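Local coordinates for protein aldehyde dehydrogenase (Staphylococcus aureus, PDB 6K10) that oxidises the carotenoid aldehyde 4,4'-diaponeurosporen-4-al to 4,4'-diaponeurosporenoic acid with NAD+, a step in making the yellow-orange virulence pigment staphyloxanthin, at residues K14-K19 against H185-Y190; K42-Y47 against I73-I78; S147-N152 against I292-H297; V226-N231 against L258-V263. The protein carries 1 engineered substitution. All coordinates share one frame; numbering follows the deposited sequence.

Contact 1: K14-K19 against H185-Y190; sequences KFYDSK and HLPFDY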
loop_
_atom_site.group_PDB
_atom_site.type_symbol
_atom_site.label_atom_id
_atom_site.label_comp_id
_atom_site.label_asym_id
_atom_site.label_seq_id
_atom_site.Cartn_x
_atom_site.Cartn_y
_atom_site.Cartn_z
ATOM N N LYS A 14 3.776 -27.273 4.190
ATOM C CA LYS A 14 2.439 -26.689 4.124
ATOM C C LYS A 14 2.426 -25.439 3.254
ATOM O O LYS A 14 1.462 -25.196 2.519
ATOM C CB LYS A 14 1.936 -26.374 5.531
ATOM C CG LYS A 14 1.511 -27.604 6.314
ATOM C CD LYS A 14 1.303 -27.289 7.782
ATOM N N PHE A 15 3.488 -24.635 3.325
ATOM C CA PHE A 15 3.574 -23.443 2.486
ATOM C C PHE A 15 3.581 -23.813 1.009
ATOM O O PHE A 15 2.825 -23.248 0.210
ATOM C CB PHE A 15 4.823 -22.639 2.845
ATOM C CG PHE A 15 5.106 -21.502 1.901
ATOM C CD1 PHE A 15 4.278 -20.392 1.860
ATOM C CD2 PHE A 15 6.203 -21.544 1.056
ATOM C CE1 PHE A 15 4.537 -19.347 0.993
ATOM C CE2 PHE A 15 6.467 -20.501 0.187
ATOM C CZ PHE A 15 5.633 -19.401 0.156
ATOM N N TYR A 16 4.423 -24.772 0.627
ATOM C CA TYR A 16 4.555 -25.095 -0.788
ATOM C C TYR A 16 3.347 -25.861 -1.311
ATOM O O TYR A 16 3.019 -25.754 -2.499
ATOM C CB TYR A 16 5.858 -25.857 -1.021
ATOM C CG TYR A 16 7.048 -24.932 -0.947
ATOM C CD1 TYR A 16 7.195 -23.902 -1.864
ATOM C CD2 TYR A 16 7.999 -25.060 0.056
ATOM C CE1 TYR A 16 8.265 -23.039 -1.801
ATOM C CE2 TYR A 16 9.077 -24.197 0.128
ATOM C CZ TYR A 16 9.203 -23.188 -0.806
ATOM O OH TYR A 16 10.270 -22.323 -0.746
ATOM N N ASP A 17 2.666 -26.623 -0.451
ATOM C CA ASP A 17 1.382 -27.195 -0.843
ATOM C C ASP A 17 0.370 -26.098 -1.139
ATOM O O ASP A 17 -0.385 -26.183 -2.115
ATOM C CB ASP A 17 0.848 -28.116 0.256
ATOM C CG ASP A 17 1.669 -29.377 0.416
ATOM O OD1 ASP A 17 2.540 -29.638 -0.439
ATOM O OD2 ASP A 17 1.439 -30.109 1.402
ATOM N N SER A 18 0.340 -25.060 -0.299
ATOM C CA SER A 18 -0.572 -23.944 -0.525
ATOM C C SER A 18 -0.267 -23.244 -1.844
ATOM O O SER A 18 -1.185 -22.910 -2.603
ATOM C CB SER A 18 -0.490 -22.958 0.640
ATOM O OG SER A 18 -1.589 -22.067 0.627
ATOM N N LYS A 19 1.016 -23.016 -2.131
ATOM C CA LYS A 19 1.404 -22.450 -3.420
ATOM C C LYS A 19 0.931 -23.333 -4.566
ATOM O O LYS A 19 0.413 -22.841 -5.576
ATOM C CB LYS A 19 2.920 -22.273 -3.480
ATOM C CG LYS A 19 3.442 -21.061 -2.732
ATOM N N HIS A 185 10.023 -15.883 6.986
ATOM C CA HIS A 185 11.168 -16.033 6.098
ATOM C C HIS A 185 10.828 -16.784 4.819
ATOM O O HIS A 185 11.697 -16.929 3.954
ATOM C CB HIS A 185 12.315 -16.742 6.825
ATOM C CG HIS A 185 12.967 -15.904 7.878
ATOM N ND1 HIS A 185 13.517 -14.669 7.609
ATOM C CD2 HIS A 185 13.158 -16.121 9.201
ATOM C CE1 HIS A 185 14.016 -14.159 8.722
ATOM N NE2 HIS A 185 13.812 -15.022 9.702
ATOM N N LEU A 186 9.589 -17.266 4.682
ATOM C CA LEU A 186 9.132 -17.912 3.465
ATOM C C LEU A 186 8.607 -16.873 2.479
ATOM O O LEU A 186 8.029 -15.859 2.885
ATOM C CB LEU A 186 8.035 -18.926 3.782
ATOM C CG LEU A 186 8.485 -20.121 4.622
ATOM C CD1 LEU A 186 7.309 -21.019 4.973
ATOM C CD2 LEU A 186 9.562 -20.903 3.888
ATOM N N PRO A 187 8.794 -17.096 1.154
ATOM C CA PRO A 187 8.404 -16.084 0.157
ATOM C C PRO A 187 6.899 -16.051 -0.096
ATOM O O PRO A 187 6.417 -16.315 -1.203
ATOM C CB PRO A 187 9.202 -16.522 -1.077
ATOM C CG PRO A 187 9.255 -18.003 -0.955
ATOM C CD PRO A 187 9.389 -18.289 0.525
ATOM N N PHE A 188 6.140 -15.726 0.949
ATOM C CA PHE A 188 4.720 -15.457 0.790
ATOM C C PHE A 188 4.513 -14.324 -0.211
ATOM O O PHE A 188 5.387 -13.481 -0.426
ATOM C CB PHE A 188 4.086 -15.077 2.129
ATOM C CG PHE A 188 3.774 -16.247 3.019
ATOM C CD1 PHE A 188 2.567 -16.919 2.907
ATOM C CD2 PHE A 188 4.680 -16.664 3.979
ATOM C CE1 PHE A 188 2.272 -17.990 3.730
ATOM C CE2 PHE A 188 4.391 -17.735 4.805
ATOM C CZ PHE A 188 3.187 -18.398 4.681
ATOM N N ASP A 189 3.336 -14.307 -0.831
ATOM C CA ASP A 189 2.997 -13.227 -1.747
ATOM C C ASP A 189 2.428 -12.006 -1.035
ATOM O O ASP A 189 2.359 -10.931 -1.641
ATOM C CB ASP A 189 2.012 -13.728 -2.809
ATOM C CG ASP A 189 2.562 -14.905 -3.599
ATOM O OD1 ASP A 189 3.538 -14.707 -4.352
ATOM O OD2 ASP A 189 2.025 -16.025 -3.463
ATOM N N TYR A 190 2.032 -12.146 0.229
ATOM C CA TYR A 190 1.600 -11.024 1.047
ATOM C C TYR A 190 1.653 -11.449 2.507
ATOM O O TYR A 190 1.421 -12.617 2.832
ATOM C CB TYR A 190 0.186 -10.558 0.674
ATOM C CG TYR A 190 -0.090 -9.122 1.044
ATOM C CD1 TYR A 190 -0.509 -8.782 2.323
ATOM C CD2 TYR A 190 0.076 -8.104 0.115
ATOM C CE1 TYR A 190 -0.756 -7.466 2.668
ATOM C CE2 TYR A 190 -0.170 -6.786 0.449
ATOM C CZ TYR A 190 -0.586 -6.472 1.723
ATOM O OH TYR A 190 -0.828 -5.156 2.048
#
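Helix 10-23 is laid here against the turn that leads from helix 177-184 into strand 190-194, a connection in the Rossmann-like, coenzyme-binding half of the aldehyde dehydrogenase fold. F15 carries the contact. Its CG stands anti to the backbone N (chi1 172°), so the ring leaves the helix toward the turn and enters a pocket lined by L186, P187 and F188. L186 covers one face: its CB sits almost exactly over the ring centre, 4.1 Å from the F15 centroid, a CH-pi contact, while L186 CD1 reaches back along the side chain to F15 CB at 3.7 Å. K19 CG lies over the opposite face, toward the rim, so the ring is sandwiched. F15 also turns the CD1-CE1 edge to the face of F188 in an edge-to-face pair, with centroids 4.6 Å apart and planes inclined at 59°; the closest atoms are F15 CD1 and F188 CZ, at 3.6 Å. At the tip of the ring, F15 CE2 touches P187 CD at 3.7 Å, and F15 CZ lies 3.5 Å from P187 O, near the ring plane. That oxygen belongs to the central residue of an inverse gamma turn closed by F188 N bonding to L186 O. Y16 is peripheral to the turn, but the face of its ring lies against F15 CD2. Beneath the contact, F15 and F188 both rest on I143 of strand 141-145, F188 also meets L116 of strand 104-118, and D189 OD2 bonds to T114 N of that strand, seating helix and turn together on the sheet.

Contact 2: K42-Y47 against I73-I78; sequences KAIKSY and ITLKSI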
loop_
_atom_site.group_PDB
_atom_site.type_symbol
_atom_site.label_atom_id
_atom_site.label_comp_id
_atom_site.label_asym_id
_atom_site.label_seq_id
_atom_site.Cartn_x
_atom_site.Cartn_y
_atom_site.Cartn_z
ATOM N N LYS A 42 -21.059 -20.848 7.621
ATOM C CA LYS A 42 -21.657 -22.043 8.208
ATOM C C LYS A 42 -20.771 -22.620 9.301
ATOM O O LYS A 42 -21.260 -23.072 10.344
ATOM C CB LYS A 42 -21.899 -23.083 7.113
ATOM C CG LYS A 42 -21.981 -24.517 7.613
ATOM C CD LYS A 42 -22.264 -25.486 6.475
ATOM C CE LYS A 42 -21.824 -26.898 6.829
ATOM N NZ LYS A 42 -22.052 -27.843 5.701
ATOM N N ALA A 43 -19.461 -22.593 9.082
ATOM C CA ALA A 43 -18.528 -23.183 10.029
ATOM C C ALA A 43 -18.477 -22.392 11.334
ATOM O O ALA A 43 -18.451 -22.981 12.421
ATOM C CB ALA A 43 -17.156 -23.274 9.367
ATOM N N ILE A 44 -18.471 -21.058 11.249
ATOM C CA ILE A 44 -18.448 -20.233 12.456
ATOM C C ILE A 44 -19.724 -20.433 13.265
ATOM O O ILE A 44 -19.693 -20.491 14.501
ATOM C CB ILE A 44 -18.233 -18.753 12.084
ATOM C CG1 ILE A 44 -16.847 -18.565 11.466
ATOM C CG2 ILE A 44 -18.411 -17.847 13.302
ATOM C CD1 ILE A 44 -16.602 -17.181 10.921
ATOM N N LYS A 45 -20.864 -20.553 12.582
ATOM C CA LYS A 45 -22.124 -20.781 13.284
ATOM C C LYS A 45 -22.125 -22.132 13.985
ATOM O O LYS A 45 -22.591 -22.249 15.125
ATOM C CB LYS A 45 -23.293 -20.686 12.305
ATOM C CG LYS A 45 -23.560 -19.282 11.800
ATOM C CD LYS A 45 -24.493 -19.308 10.603
ATOM C CE LYS A 45 -24.409 -18.016 9.810
ATOM N NZ LYS A 45 -25.630 -17.781 8.992
ATOM N N SER A 46 -21.608 -23.167 13.318
ATOM C CA SER A 46 -21.547 -24.488 13.931
ATOM C C SER A 46 -20.676 -24.483 15.180
ATOM O O SER A 46 -20.939 -25.235 16.126
ATOM C CB SER A 46 -21.020 -25.506 12.921
ATOM O OG SER A 46 -21.749 -25.436 11.708
ATOM N N TYR A 47 -19.652 -23.635 15.209
ATOM C CA TYR A 47 -18.702 -23.573 16.310
ATOM C C TYR A 47 -18.959 -22.403 17.247
ATOM O O TYR A 47 -18.118 -22.123 18.106
ATOM C CB TYR A 47 -17.285 -23.480 15.758
ATOM C CG TYR A 47 -16.673 -24.801 15.378
ATOM C CD1 TYR A 47 -17.077 -25.465 14.230
ATOM C CD2 TYR A 47 -15.652 -25.358 16.132
ATOM C CE1 TYR A 47 -16.503 -26.662 13.859
ATOM C CE2 TYR A 47 -15.073 -26.553 15.771
ATOM C CZ TYR A 47 -15.502 -27.201 14.634
ATOM O OH TYR A 47 -14.922 -28.394 14.273
ATOM N N ILE A 73 -19.573 -9.587 14.307
ATOM C CA ILE A 73 -18.994 -8.677 13.328
ATOM C C ILE A 73 -18.347 -9.453 12.187
ATOM O O ILE A 73 -18.330 -8.988 11.041
ATOM C CB ILE A 73 -17.999 -7.727 14.025
ATOM C CG1 ILE A 73 -17.479 -6.668 13.054
ATOM C CG2 ILE A 73 -16.848 -8.504 14.646
ATOM C CD1 ILE A 73 -16.970 -5.426 13.747
ATOM N N THR A 74 -17.825 -10.650 12.469
ATOM C CA THR A 74 -17.237 -11.476 11.419
ATOM C C THR A 74 -18.315 -12.059 10.515
ATOM O O THR A 74 -18.193 -12.025 9.285
ATOM C CB THR A 74 -16.392 -12.588 12.041
ATOM O OG1 THR A 74 -15.326 -12.004 12.801
ATOM C CG2 THR A 74 -15.805 -13.493 10.964
ATOM N N LEU A 75 -19.383 -12.599 11.110
ATOM C CA LEU A 75 -20.494 -13.118 10.319
ATOM C C LEU A 75 -21.072 -12.037 9.417
ATOM O O LEU A 75 -21.355 -12.280 8.237
ATOM C CB LEU A 75 -21.575 -13.678 11.244
ATOM C CG LEU A 75 -21.229 -14.967 11.987
ATOM C CD1 LEU A 75 -22.360 -15.347 12.927
ATOM C CD2 LEU A 75 -20.951 -16.090 11.000
ATOM N N LYS A 76 -21.249 -10.831 9.958
ATOM C CA LYS A 76 -21.750 -9.721 9.155
ATOM C C LYS A 76 -20.795 -9.393 8.013
ATOM O O LYS A 76 -21.233 -9.103 6.892
ATOM C CB LYS A 76 -21.969 -8.497 10.043
ATOM C CG LYS A 76 -22.743 -7.374 9.380
ATOM N N SER A 77 -19.487 -9.440 8.273
ATOM C CA SER A 77 -18.514 -9.127 7.231
ATOM C C SER A 77 -18.508 -10.189 6.135
ATOM O O SER A 77 -18.406 -9.856 4.947
ATOM C CB SER A 77 -17.121 -8.974 7.844
ATOM O OG SER A 77 -16.169 -8.605 6.862
ATOM N N ILE A 78 -18.605 -11.469 6.511
ATOM C CA ILE A 78 -18.693 -12.535 5.514
ATOM C C ILE A 78 -19.902 -12.319 4.621
ATOM O O ILE A 78 -19.816 -12.412 3.390
ATOM C CB ILE A 78 -18.757 -13.915 6.195
ATOM C CG1 ILE A 78 -17.477 -14.212 6.971
ATOM C CG2 ILE A 78 -19.019 -15.006 5.161
ATOM C CD1 ILE A 78 -17.602 -15.383 7.919
#
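I44 has CG1 anti to its carbonyl carbon (chi1 -65°) and CD1 extended beyond it (chi2 173°), so one long arm spans the gap to helix 63-89. I78 is built in the same way, and the two arms reach for each other: I44 CD1 and I78 CD1 meet tip to tip at 3.6 Å. T74 comes to the same methyl at about a right angle, its CG2 3.8 Å from I44 CD1. The other branch of I44 works separately. Its CG2 lies 3.9 Å from L75 CD2, the two side chains sliding past each other in opposite directions. K45, at the solvent-exposed margin, crosses that leucine methyl obliquely with its aliphatic chain, K45 CE being 4.1 Å from L75 CD2. No hydrogen bond crosses. This is plain apolar packing of two nearly antiparallel helices (160°), axes 10.6 Å apart, in the N-terminal, coenzyme-binding part of the fold, away from the predicted active site. T74 turns its hydroxyl elsewhere, to E70 O and to Q126 OE1, leaving the methyl for packing. Close to the end of helix 30-46, S46 N and S46 OG both bond to K42 O. Beyond the pair, helix 126-138 covers T74 and I78 through F129 and I133, helix 151-164 packs on A43, and F464 of the second subunit reaches I73 and K76 on helix 63-89.

Contact 3: S147-N152 against I292-H297; sequences SELTPN and IVNLKH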
loop_
_atom_site.group_PDB
_atom_site.type_symbol
_atom_site.label_atom_id
_atom_site.label_comp_id
_atom_site.label_asym_id
_atom_site.label_seq_id
_atom_site.Cartn_x
_atom_site.Cartn_y
_atom_site.Cartn_z
ATOM N N SER A 147 -2.501 -16.400 17.840
ATOM C CA SER A 147 -1.778 -16.231 19.092
ATOM C C SER A 147 -1.870 -17.494 19.940
ATOM O O SER A 147 -2.950 -18.071 20.102
ATOM C CB SER A 147 -2.337 -15.042 19.869
ATOM O OG SER A 147 -1.738 -14.936 21.150
ATOM N N GLU A 148 -0.733 -17.920 20.487
ATOM C CA GLU A 148 -0.725 -19.024 21.433
ATOM C C GLU A 148 -0.935 -18.568 22.871
ATOM O O GLU A 148 -1.047 -19.418 23.763
ATOM C CB GLU A 148 0.584 -19.815 21.321
ATOM C CG GLU A 148 1.817 -19.085 21.820
ATOM C CD GLU A 148 2.994 -20.024 22.021
ATOM O OE1 GLU A 148 4.049 -19.566 22.506
ATOM O OE2 GLU A 148 2.862 -21.222 21.692
ATOM N N LEU A 149 -0.991 -17.255 23.120
ATOM C CA LEU A 149 -1.359 -16.761 24.442
ATOM C C LEU A 149 -2.827 -17.010 24.754
ATOM O O LEU A 149 -3.203 -17.049 25.930
ATOM C CB LEU A 149 -1.053 -15.268 24.566
ATOM C CG LEU A 149 0.411 -14.844 24.435
ATOM C CD1 LEU A 149 0.583 -13.389 24.844
ATOM C CD2 LEU A 149 1.312 -15.750 25.259
ATOM N N THR A 150 -3.659 -17.161 23.729
ATOM C CA THR A 150 -5.034 -17.608 23.887
ATOM C C THR A 150 -5.146 -18.991 23.254
ATOM O O THR A 150 -5.650 -19.129 22.131
ATOM C CB THR A 150 -6.008 -16.614 23.252
ATOM O OG1 THR A 150 -5.597 -16.328 21.910
ATOM C CG2 THR A 150 -6.024 -15.317 24.047
ATOM N N PRO A 151 -4.681 -20.037 23.946
ATOM C CA PRO A 151 -4.521 -21.340 23.281
ATOM C C PRO A 151 -5.829 -22.054 22.994
ATOM O O PRO A 151 -5.894 -22.831 22.034
ATOM C CB PRO A 151 -3.656 -22.128 24.273
ATOM C CG PRO A 151 -4.002 -21.542 25.602
ATOM C CD PRO A 151 -4.286 -20.080 25.364
ATOM N N ASN A 152 -6.868 -21.842 23.802
ATOM C CA ASN A 152 -8.150 -22.470 23.504
ATOM C C ASN A 152 -8.779 -21.858 22.260
ATOM O O ASN A 152 -9.355 -22.573 21.432
ATOM C CB ASN A 152 -9.088 -22.350 24.703
ATOM C CG ASN A 152 -8.637 -23.198 25.874
ATOM O OD1 ASN A 152 -8.700 -24.426 25.821
ATOM N ND2 ASN A 152 -8.171 -22.547 26.933
ATOM N N ILE A 292 -7.280 -10.234 32.212
ATOM C CA ILE A 292 -6.003 -10.123 31.514
ATOM C C ILE A 292 -5.632 -11.475 30.914
ATOM O O ILE A 292 -5.916 -12.531 31.489
ATOM C CB ILE A 292 -4.916 -9.595 32.472
ATOM C CG1 ILE A 292 -5.402 -8.321 33.170
ATOM C CG2 ILE A 292 -3.626 -9.308 31.724
ATOM C CD1 ILE A 292 -5.852 -7.225 32.212
ATOM N N VAL A 293 -4.976 -11.443 29.747
ATOM C CA VAL A 293 -4.817 -12.649 28.932
ATOM C C VAL A 293 -4.022 -13.722 29.670
ATOM O O VAL A 293 -4.398 -14.900 29.664
ATOM C CB VAL A 293 -4.175 -12.305 27.575
ATOM C CG1 VAL A 293 -2.826 -11.610 27.758
ATOM C CG2 VAL A 293 -4.024 -13.562 26.723
ATOM N N ASN A 294 -2.911 -13.346 30.304
ATOM C CA ASN A 294 -2.049 -14.325 30.951
ATOM C C ASN A 294 -1.322 -13.669 32.120
ATOM O O ASN A 294 -1.459 -12.470 32.374
ATOM C CB ASN A 294 -1.076 -14.959 29.943
ATOM C CG ASN A 294 -0.031 -13.983 29.417
ATOM O OD1 ASN A 294 -0.037 -12.795 29.741
ATOM N ND2 ASN A 294 0.876 -14.491 28.590
ATOM N N LEU A 295 -0.534 -14.479 32.833
ATOM C CA LEU A 295 0.138 -13.997 34.036
ATOM C C LEU A 295 1.239 -12.995 33.717
ATOM O O LEU A 295 1.500 -12.094 34.524
ATOM C CB LEU A 295 0.705 -15.177 34.823
ATOM C CG LEU A 295 -0.345 -15.923 35.644
ATOM C CD1 LEU A 295 0.246 -17.180 36.258
ATOM C CD2 LEU A 295 -0.923 -15.010 36.721
ATOM N N LYS A 296 1.897 -13.133 32.564
ATOM C CA LYS A 296 2.945 -12.182 32.203
ATOM C C LYS A 296 2.372 -10.780 32.030
ATOM O O LYS A 296 2.896 -9.809 32.587
ATOM C CB LYS A 296 3.657 -12.634 30.928
ATOM C CG LYS A 296 4.647 -11.610 30.388
ATOM C CD LYS A 296 5.696 -11.258 31.432
ATOM C CE LYS A 296 6.766 -10.344 30.863
ATOM N NZ LYS A 296 7.741 -9.924 31.910
ATOM N N HIS A 297 1.289 -10.654 31.260
ATOM C CA HIS A 297 0.676 -9.343 31.074
ATOM C C HIS A 297 0.002 -8.855 32.349
ATOM O O HIS A 297 -0.037 -7.646 32.603
ATOM C CB HIS A 297 -0.324 -9.386 29.920
ATOM C CG HIS A 297 0.312 -9.285 28.569
ATOM N ND1 HIS A 297 0.941 -8.140 28.128
ATOM C CD2 HIS A 297 0.420 -10.185 27.565
ATOM C CE1 HIS A 297 1.407 -8.340 26.908
ATOM N NE2 HIS A 297 1.104 -9.573 26.543
#
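Two helix starts meet here, joining the coenzyme-binding domain to the catalytic domain: an ST turn at S147, just ahead of helix 151-164 in the former, faces the capped beginning of helix 295-307 in the latter. S147 OG accepts from L149 N at 3.1 Å and so fixes the bend that presents L149. Across the interface N294 is the N-cap, its OD1 taking H297 N at 2.9 Å in a nearly straight bond (170° at the hydrogen), the donor lying above the amide plane. N294 holds CG in the crowded place between its backbone N and carbonyl carbon (chi1 68°), and this rotation also turns the amide nitrogen to L149. N294 ND2 fits against both leucine methyls, obliquely, at 3.6 Å from L149 CD2 and slightly farther from CD1. L149 CD1 also approaches the edge of the H297 ring, 4.2 Å from H297 CD2. V293 fills the angle between two neighbours with one methyl: V293 CG2 is 3.7 Å from L149 O and 3.8 Å from T150 CG2, crossing the T150 side chain at about a right angle. F121 packs behind L149, V293 and H297, whereas L59 of helix 48-59 backs T150 and V293. H297 ND1 is engaged with R300, and V293 N bonds to Q249 OE1. With no hydrogen bond across the join, van der Waals packing makes it; hydrogen bonds stay within each segment or go to third residues, and the capping amide does double duty, its oxygen holding the helix end while its nitrogen supplies a packing surface.

Contact 4: V226-N231 against L258-V263; sequences VDETAN and LVHESV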
loop_
_atom_site.group_PDB
_atom_site.type_symbol
_atom_site.label_atom_id
_atom_site.label_comp_id
_atom_site.label_asym_id
_atom_site.label_seq_id
_atom_site.Cartn_x
_atom_site.Cartn_y
_atom_site.Cartn_z
ATOM N N VAL A 226 -9.647 16.016 26.156
ATOM C CA VAL A 226 -10.915 16.480 26.705
ATOM C C VAL A 226 -10.715 17.956 27.007
ATOM O O VAL A 226 -10.045 18.304 27.986
ATOM C CB VAL A 226 -11.328 15.701 27.962
ATOM C CG1 VAL A 226 -12.623 16.266 28.553
ATOM C CG2 VAL A 226 -11.461 14.219 27.658
ATOM N N ASP A 227 -11.264 18.830 26.166
ATOM C CA ASP A 227 -11.080 20.254 26.387
ATOM C C ASP A 227 -12.204 20.822 27.248
ATOM O O ASP A 227 -13.142 20.121 27.635
ATOM C CB ASP A 227 -10.915 20.999 25.050
ATOM C CG ASP A 227 -12.220 21.278 24.304
ATOM O OD1 ASP A 227 -13.338 21.098 24.836
ATOM O OD2 ASP A 227 -12.108 21.715 23.139
ATOM N N GLU A 228 -12.091 22.116 27.558
ATOM C CA GLU A 228 -12.960 22.743 28.547
ATOM C C GLU A 228 -14.400 22.896 28.079
ATOM O O GLU A 228 -15.262 23.218 28.905
ATOM C CB GLU A 228 -12.391 24.105 28.947
ATOM C CG GLU A 228 -12.206 25.091 27.799
ATOM C CD GLU A 228 -10.835 24.993 27.152
ATOM O OE1 GLU A 228 -10.318 23.865 27.016
ATOM O OE2 GLU A 228 -10.271 26.048 26.786
ATOM N N THR A 229 -14.688 22.671 26.798
ATOM C CA THR A 229 -16.052 22.752 26.288
ATOM C C THR A 229 -16.753 21.401 26.241
ATOM O O THR A 229 -17.933 21.344 25.878
ATOM C CB THR A 229 -16.066 23.369 24.884
ATOM O OG1 THR A 229 -15.514 22.438 23.942
ATOM C CG2 THR A 229 -15.252 24.650 24.856
ATOM N N ALA A 230 -16.068 20.322 26.602
ATOM C CA ALA A 230 -16.611 18.984 26.412
ATOM C C ALA A 230 -17.830 18.740 27.296
ATOM O O ALA A 230 -17.967 19.305 28.385
ATOM C CB ALA A 230 -15.546 17.929 26.709
ATOM N N ASN A 231 -18.725 17.885 26.805
ATOM C CA ASN A 231 -19.796 17.323 27.623
ATOM C C ASN A 231 -19.158 16.248 28.491
ATOM O O ASN A 231 -18.866 15.148 28.019
ATOM C CB ASN A 231 -20.907 16.757 26.745
ATOM C CG ASN A 231 -22.118 16.311 27.543
ATOM O OD1 ASN A 231 -21.994 15.755 28.634
ATOM N ND2 ASN A 231 -23.303 16.555 26.996
ATOM N N LEU A 258 -5.491 13.657 28.090
ATOM C CA LEU A 258 -5.048 15.037 28.249
ATOM C C LEU A 258 -6.314 15.861 28.427
ATOM O O LEU A 258 -7.072 16.044 27.468
ATOM C CB LEU A 258 -4.248 15.508 27.036
ATOM C CG LEU A 258 -2.837 14.953 26.859
ATOM C CD1 LEU A 258 -2.379 15.189 25.434
ATOM C CD2 LEU A 258 -1.858 15.581 27.846
ATOM N N VAL A 259 -6.564 16.320 29.653
ATOM C CA VAL A 259 -7.775 17.065 29.974
ATOM C C VAL A 259 -7.390 18.483 30.374
ATOM O O VAL A 259 -6.375 18.693 31.044
ATOM C CB VAL A 259 -8.597 16.377 31.091
ATOM C CG1 VAL A 259 -7.820 16.305 32.406
ATOM C CG2 VAL A 259 -9.940 17.078 31.293
ATOM N N HIS A 260 -8.188 19.456 29.941
ATOM C CA HIS A 260 -7.937 20.830 30.343
ATOM C C HIS A 260 -8.071 20.962 31.855
ATOM O O HIS A 260 -8.964 20.373 32.472
ATOM C CB HIS A 260 -8.897 21.788 29.639
ATOM C CG HIS A 260 -8.543 23.231 29.832
ATOM N ND1 HIS A 260 -8.988 23.969 30.908
ATOM C CD2 HIS A 260 -7.767 24.064 29.100
ATOM C CE1 HIS A 260 -8.511 25.199 30.824
ATOM N NE2 HIS A 260 -7.766 25.282 29.736
ATOM N N GLU A 261 -7.153 21.727 32.447
ATOM C CA GLU A 261 -7.079 21.966 33.885
ATOM C C GLU A 261 -8.438 22.246 34.515
ATOM O O GLU A 261 -8.746 21.739 35.598
ATOM C CB GLU A 261 -6.148 23.148 34.153
ATOM C CG GLU A 261 -4.835 22.804 34.811
ATOM C CD GLU A 261 -3.862 23.963 34.746
ATOM O OE1 GLU A 261 -4.320 25.110 34.562
ATOM O OE2 GLU A 261 -2.643 23.732 34.876
ATOM N N SER A 262 -9.257 23.048 33.833
ATOM C CA SER A 262 -10.490 23.553 34.425
ATOM C C SER A 262 -11.560 22.482 34.598
ATOM O O SER A 262 -12.534 22.715 35.322
ATOM C CB SER A 262 -11.039 24.701 33.574
ATOM O OG SER A 262 -11.509 24.227 32.323
ATOM N N VAL A 263 -11.416 21.323 33.956
ATOM C CA VAL A 263 -12.467 20.312 34.013
ATOM C C VAL A 263 -11.908 18.950 34.403
ATOM O O VAL A 263 -12.604 17.936 34.282
ATOM C CB VAL A 263 -13.219 20.220 32.671
ATOM C CG1 VAL A 263 -13.967 21.516 32.382
ATOM C CG2 VAL A 263 -12.250 19.896 31.545
#
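V226 and V259 form a parallel bridge, in which V226 N bonds to L258 O and V226 O accepts from H260 N, both at 2.9 Å, the second nearly along the C=O axis. V259 CA-H adds a contact to the same oxygen, with V259 CA 3.3 Å from V226 O. The two valines point to the same side of the sheet and lie side by side, V226 CB being 3.9 Å from V259 CG2, with L267 of helix 264-279 over both. Past the bridge the chain of V226 turns away through a type I turn from D227 to A230. D227 OD1 braces it, accepting T229 N in an Asx turn and T229 OG1 on its syn lone pair; D227 OD2 is taken by S377 OG. E228, its chain bent at chi2 (-90°), folds back over one face of the H260 ring. Its CB makes a CH-pi contact, and its carboxylate, tilted 37° to the ring, brings E228 OE1 to 3.3 Å from H260 CD2. H260 ND1 accepts S262 N at 3.1 Å and also pairs with S262 OG, which helps set the ring's orientation. The nearby carboxylate might favour a cation, but acceptance at ND1 is more consistent with a neutral ring. V263 packs its methyls against the turn, V263 CG2 4.0 Å from D227 O. Strand 223-226, helix 232-244, started by N231 as N-cap, and strand 256-260 together make a beta-alpha-beta crossover; this contact binds the C-terminal ends of its two parallel strands in the catalytic domain of the aldehyde dehydrogenase fold.

Overall arrangement
Contacts 1, 2 and 3 lie in one half of the chain, their centres 24 to 27 Å apart, and contact 4 lies at the far end, 51 Å from contact 1 between centres and across the middle of the chain. Contacts 2 and 3 come nearest, about 9 Å between closest atoms; helix 151-164, which starts in contact 3, also packs on A43 of contact 2. None touches the predicted active-site residues E217 and S251, the latter an engineered serine, yet V293 of contact 3 bonds to Q249, two residues before S251, and contact 1 leads into strand 190-194, which pairs with strand 214-217 ending at E217.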